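Local coordinates for enoyl-CoA hydratase (Mycolicibacterium smegmatis, PDB 7MCM) that catalyses the reversible hydration of (2E)-enoyl-CoA to (3S)-3-hydroxyacyl-CoA in fatty acid metabolism, as a member of the crotonase-like family, at the interface of chains A and B. Sequence-based numbering; all coordinates share one arbitrary frame. Chains: chain A/B, Enoyl-CoA hydratase.

Contact 1: the interface of chains A and B. Residues chain A 149, 171-172; chain B 215-216, 219-220, 223.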
ATOM      1  N   ILE A 149     -19.770  15.935  -2.952  1.00 28.88           N
ATOM      2  CA  ILE A 149     -18.458  15.485  -3.412  1.00 27.90           C
ATOM      3  C   ILE A 149     -18.695  14.477  -4.528  1.00 31.07           C
ATOM      4  O   ILE A 149     -19.833  14.014  -4.700  1.00 31.09           O
ATOM      5  CB  ILE A 149     -17.631  14.913  -2.248  1.00 30.55           C
ATOM      6  CG1 ILE A 149     -18.473  13.965  -1.375  1.00 34.41           C
ATOM      7  CG2 ILE A 149     -17.139  16.064  -1.383  1.00 32.02           C
ATOM      8  CD1 ILE A 149     -18.701  12.538  -1.948  1.00 31.98           C
ATOM      9  N   THR A 171     -11.893  20.273  -8.773  1.00 28.52           N
ATOM     10  CA  THR A 171     -12.823  19.753  -7.771  1.00 26.91           C
ATOM     11  C   THR A 171     -13.263  20.812  -6.770  1.00 29.48           C
ATOM     12  O   THR A 171     -14.395  20.762  -6.290  1.00 27.52           O
ATOM     13  CB  THR A 171     -12.176  18.574  -7.034  1.00 27.57           C
ATOM     14  OG1 THR A 171     -11.669  17.658  -8.009  1.00 24.90           O
ATOM     15  CG2 THR A 171     -13.178  17.842  -6.137  1.00 29.25           C
ATOM     16  N   LEU A 172     -12.387  21.756  -6.424  1.00 27.11           N
ATOM     17  CA  LEU A 172     -12.696  22.735  -5.396  1.00 29.39           C
ATOM     18  C   LEU A 172     -13.387  23.972  -5.948  1.00 27.98           C
ATOM     19  O   LEU A 172     -14.086  24.661  -5.197  1.00 27.50           O
ATOM     20  CB  LEU A 172     -11.414  23.133  -4.651  1.00 26.34           C
ATOM     21  CG  LEU A 172     -10.688  21.919  -4.052  1.00 26.30           C
ATOM     22  CD1 LEU A 172      -9.327  22.322  -3.477  1.00 28.80           C
ATOM     23  CD2 LEU A 172     -11.527  21.203  -3.014  1.00 29.22           C
TER
ATOM     24  N   ALA B 215     -18.666  21.561   1.824  1.00 39.05           N
ATOM     25  CA  ALA B 215     -18.359  20.715   0.673  1.00 36.67           C
ATOM     26  C   ALA B 215     -16.922  20.914   0.206  1.00 34.82           C
ATOM     27  O   ALA B 215     -16.254  19.953  -0.201  1.00 31.39           O
ATOM     28  CB  ALA B 215     -19.326  21.009  -0.472  1.00 27.57           C
ATOM     29  N   VAL B 216     -16.436  22.158   0.240  1.00 33.85           N
ATOM     30  CA  VAL B 216     -15.043  22.416  -0.118  1.00 31.00           C
ATOM     31  C   VAL B 216     -14.116  21.591   0.766  1.00 35.60           C
ATOM     32  O   VAL B 216     -13.139  20.987   0.294  1.00 30.92           O
ATOM     33  CB  VAL B 216     -14.753  23.925   0.002  1.00 36.21           C
ATOM     34  CG1 VAL B 216     -13.250  24.194  -0.053  1.00 32.87           C
ATOM     35  CG2 VAL B 216     -15.488  24.685  -1.077  1.00 31.36           C
ATOM     36  N   ALA B 219     -14.453  17.832  -0.013  1.00 27.13           N
ATOM     37  CA  ALA B 219     -13.774  17.537  -1.268  1.00 28.15           C
ATOM     38  C   ALA B 219     -12.270  17.435  -1.072  1.00 30.91           C
ATOM     39  O   ALA B 219     -11.633  16.522  -1.606  1.00 32.25           O
ATOM     40  CB  ALA B 219     -14.102  18.605  -2.313  1.00 30.32           C
ATOM     41  N   LYS B 220     -11.680  18.360  -0.311  1.00 29.19           N
ATOM     42  CA  LYS B 220     -10.251  18.270  -0.050  1.00 29.71           C
ATOM     43  C   LYS B 220      -9.912  16.994   0.716  1.00 32.36           C
ATOM     44  O   LYS B 220      -8.948  16.302   0.377  1.00 35.60           O
ATOM     45  CB  LYS B 220      -9.750  19.502   0.714  1.00 34.93           C
ATOM     46  CG  LYS B 220      -8.324  19.273   1.294  1.00 35.30           C
ATOM     47  CD  LYS B 220      -7.557  20.552   1.618  1.00 32.40           C
ATOM     48  CE  LYS B 220      -6.144  20.212   2.118  1.00 37.67           C
ATOM     49  NZ  LYS B 220      -5.366  21.442   2.414  1.00 38.32           N
ATOM     50  N   LEU B 223      -9.914  14.215  -1.786  1.00 35.25           N
ATOM     51  CA  LEU B 223      -8.738  14.272  -2.653  1.00 36.33           C
ATOM     52  C   LEU B 223      -7.491  13.790  -1.923  1.00 37.37           C
ATOM     53  O   LEU B 223      -6.661  13.076  -2.503  1.00 37.97           O
ATOM     54  CB  LEU B 223      -8.535  15.693  -3.175  1.00 35.13           C
ATOM     55  CG  LEU B 223      -9.450  16.131  -4.315  1.00 33.83           C
ATOM     56  CD1 LEU B 223      -9.503  17.647  -4.427  1.00 34.89           C
ATOM     57  CD2 LEU B 223      -8.958  15.493  -5.626  1.00 37.01           C
TER
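A:Leu172 reaches onto helix 213-228 of chain B with one branch of its fork: CD2 lies 3.7 Å from the methyl CB of B:Ala219. That CD2 also lies 3.7 Å from the backbone carbonyl O of B:Val216, one turn earlier on that helix, and faces the backbone N of B:Lys220. This branch thus rests on the alanine methyl and on the backbone of one helix turn. CG of the leucine stands anti to its own carbonyl carbon (chi1 -56°), which carries the fork toward helix 213-228.

B:Ala219 is the point on which chain A converges. Its CB is also approached by A:Thr171, whose methyl CG2 stays 4.0 Å from it. The small side chain probably lets two neighbouring residues from the end of helix 164-173 settle close to the helix of chain B. On the N-terminal side of the same alanine, A:Ile149 brings its short branch in from a loop: CG2 lies 3.7 Å from B:Ala219 CA and touches the backbone N as well.

One turn further along, A:Thr171 and B:Leu223 meet tip to tip. Here CD1 of the leucine packs 3.8 Å from CB of the threonine. OG1 of A:Thr171 stands beside the backbone N (chi1 -50°), which puts the methyl CG2 anti to that N, where it faces both B:Ala219 and B:Leu223 loosely.

The patch is a helix-to-helix packing surface, with an added loop contact from A:Ile149. Close fit and burial of methyl groups supply its contribution, which probably helps to hold neighbouring subunits together in the six-chain assembly.

Contact 2: the interface of chains A and B. Residues chain A 172-173, 175; chain B 207-208, 210-211.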
ATOM      1  N   LEU A 172     -12.387  21.756  -6.424  1.00 27.11           N
ATOM      2  CA  LEU A 172     -12.696  22.735  -5.396  1.00 29.39           C
ATOM      3  C   LEU A 172     -13.387  23.972  -5.948  1.00 27.98           C
ATOM      4  O   LEU A 172     -14.086  24.661  -5.197  1.00 27.50           O
ATOM      5  CB  LEU A 172     -11.414  23.133  -4.651  1.00 26.34           C
ATOM      6  CG  LEU A 172     -10.688  21.919  -4.052  1.00 26.30           C
ATOM      7  CD1 LEU A 172      -9.327  22.322  -3.477  1.00 28.80           C
ATOM      8  CD2 LEU A 172     -11.527  21.203  -3.014  1.00 29.22           C
ATOM      9  N   THR A 173     -13.202  24.280  -7.230  1.00 27.14           N
ATOM     10  CA  THR A 173     -13.987  25.343  -7.850  1.00 28.77           C
ATOM     11  C   THR A 173     -15.238  24.814  -8.535  1.00 29.91           C
ATOM     12  O   THR A 173     -16.259  25.525  -8.593  1.00 32.96           O
ATOM     13  CB  THR A 173     -13.151  26.118  -8.877  1.00 31.87           C
ATOM     14  OG1 THR A 173     -12.901  25.292 -10.023  1.00 29.12           O
ATOM     15  CG2 THR A 173     -11.828  26.568  -8.275  1.00 27.55           C
ATOM     16  N   ASP A 175     -15.465  24.494 -11.650  1.00 32.81           N
ATOM     17  CA  ASP A 175     -15.628  25.282 -12.863  1.00 35.15           C
ATOM     18  C   ASP A 175     -15.336  24.463 -14.118  1.00 39.94           C
ATOM     19  O   ASP A 175     -14.703  23.404 -14.079  1.00 38.94           O
ATOM     20  CB  ASP A 175     -14.735  26.517 -12.824  1.00 32.37           C
ATOM     21  CG  ASP A 175     -15.170  27.501 -11.760  1.00 40.78           C
ATOM     22  OD1 ASP A 175     -16.342  27.413 -11.316  1.00 39.65           O
ATOM     23  OD2 ASP A 175     -14.343  28.348 -11.365  1.00 37.32           O
TER
ATOM     24  N   ARG B 207     -12.898  31.561  -6.648  1.00 35.19           N
ATOM     25  CA  ARG B 207     -13.543  30.498  -7.422  1.00 36.51           C
ATOM     26  C   ARG B 207     -13.807  29.271  -6.557  1.00 33.59           C
ATOM     27  O   ARG B 207     -14.741  28.505  -6.823  1.00 32.97           O
ATOM     28  CB  ARG B 207     -12.672  30.106  -8.617  1.00 35.79           C
ATOM     29  CG  ARG B 207     -12.563  31.130  -9.748  1.00 40.42           C
ATOM     30  CD  ARG B 207     -11.456  30.685 -10.737  1.00 43.57           C
ATOM     31  NE  ARG B 207     -11.717  29.338 -11.234  1.00 44.16           N
ATOM     32  CZ  ARG B 207     -10.820  28.528 -11.782  1.00 47.25           C
ATOM     33  NH1 ARG B 207      -9.550  28.886 -11.927  1.00 37.82           N
ATOM     34  NH2 ARG B 207     -11.208  27.323 -12.199  1.00 48.17           N
ATOM     35  N   ILE B 208     -13.009  29.092  -5.504  1.00 31.94           N
ATOM     36  CA  ILE B 208     -13.260  28.052  -4.516  1.00 31.63           C
ATOM     37  C   ILE B 208     -14.263  28.528  -3.480  1.00 30.55           C
ATOM     38  O   ILE B 208     -15.220  27.818  -3.152  1.00 32.97           O
ATOM     39  CB  ILE B 208     -11.942  27.626  -3.844  1.00 29.44           C
ATOM     40  CG1 ILE B 208     -10.969  27.040  -4.879  1.00 31.20           C
ATOM     41  CG2 ILE B 208     -12.214  26.648  -2.706  1.00 31.08           C
ATOM     42  CD1 ILE B 208      -9.591  26.769  -4.290  1.00 27.52           C
ATOM     43  N   LYS B 210     -16.629  30.586  -3.413  1.00 31.98           N
ATOM     44  CA  LYS B 210     -18.032  30.778  -3.764  1.00 33.90           C
ATOM     45  C   LYS B 210     -18.877  29.559  -3.410  1.00 33.69           C
ATOM     46  O   LYS B 210     -20.093  29.685  -3.258  1.00 32.28           O
ATOM     47  CB  LYS B 210     -18.155  31.100  -5.257  1.00 41.59           C
ATOM     48  CG  LYS B 210     -17.751  29.920  -6.213  1.00 30.58           C
ATOM     49  CD  LYS B 210     -18.258  30.227  -7.640  1.00 35.08           C
ATOM     50  CE  LYS B 210     -17.961  29.098  -8.628  1.00 37.29           C
ATOM     51  NZ  LYS B 210     -16.506  29.019  -8.945  1.00 34.90           N
ATOM     52  N   ASN B 211     -18.258  28.400  -3.243  1.00 32.58           N
ATOM     53  CA  ASN B 211     -18.937  27.134  -3.011  1.00 36.19           C
ATOM     54  C   ASN B 211     -19.190  26.897  -1.528  1.00 33.32           C
ATOM     55  O   ASN B 211     -18.488  27.453  -0.675  1.00 39.08           O
ATOM     56  CB  ASN B 211     -18.093  26.006  -3.597  1.00 33.14           C
ATOM     57  CG  ASN B 211     -17.915  26.167  -5.072  1.00 32.22           C
ATOM     58  OD1 ASN B 211     -18.894  26.342  -5.789  1.00 29.87           O
ATOM     59  ND2 ASN B 211     -16.659  26.176  -5.539  1.00 31.42           N
TER
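A:Asp175 OD2, a carboxylate oxygen, is held by NE of B:Arg207 at 2.8 Å in a salt bridge that is also a nearly straight hydrogen bond (169° at H). NE meets this oxygen almost along its C-O axis, and the oxygen lies close to the guanidinium plane. The acid sits at the guanidinium edge, and the carboxylate and guanidinium planes are nearly coplanar, 19° apart. A bend at chi3 (56°) turns the end of the arginine toward the acid. Weak contacts from NH2 of B:Arg207 and NZ of B:Lys210 add to the grip on OD2.

The other oxygen, OD1, accepts a hydrogen bond, also a salt bridge, from B:Lys210 NZ at 2.9 Å, on its syn lone pair. The lysine comes from the opposite direction to the aspartate, and its ammonium group is steadied within chain B by the main-chain O of B:Arg207, 2.8 Å from NZ and met in the carbonyl plane. Two basic groups so near the carboxylate would be expected to favour its ionised form.

On the chain A side, the backbone N of A:Asp175 donates to OG1 of A:Thr173 at 3.1 Å, tying the loop acid back to the last residue of helix 164-173. The threonine methyl CG2 packs on chain B, 3.5 Å from CG1 of B:Ile208, and also touches CB of B:Arg207. CB of A:Leu172 adds a looser contact to the same isoleucine.

B:Asn211 ND2 donates to A:Thr173 O at 3.1 Å, coming from above the carbonyl plane, and makes a weak bond to A:Leu172 O.

In the fold, the C-terminal end of helix 164-173 and the loop just after it in chain A meet the end of helix 197-209 and the loop leading to helix 213-228 in chain B.

Contact 1 and contact 2 lie side by side, with the centres of their C-alpha atoms about 9 Å apart, and A:Leu172 belongs to both. In chain A the common element is the end of helix 164-173; in chain B, contact 2 uses the end of helix 197-209 and the following loop, while contact 1 uses helix 213-228. The salt-bridged patch runs on into one where methyl packing is the main contact seen, along a single subunit boundary. Charge pairing probably adds orientation to the close methyl packing, and together they may help fix how neighbouring chains sit in the deposited assembly of six.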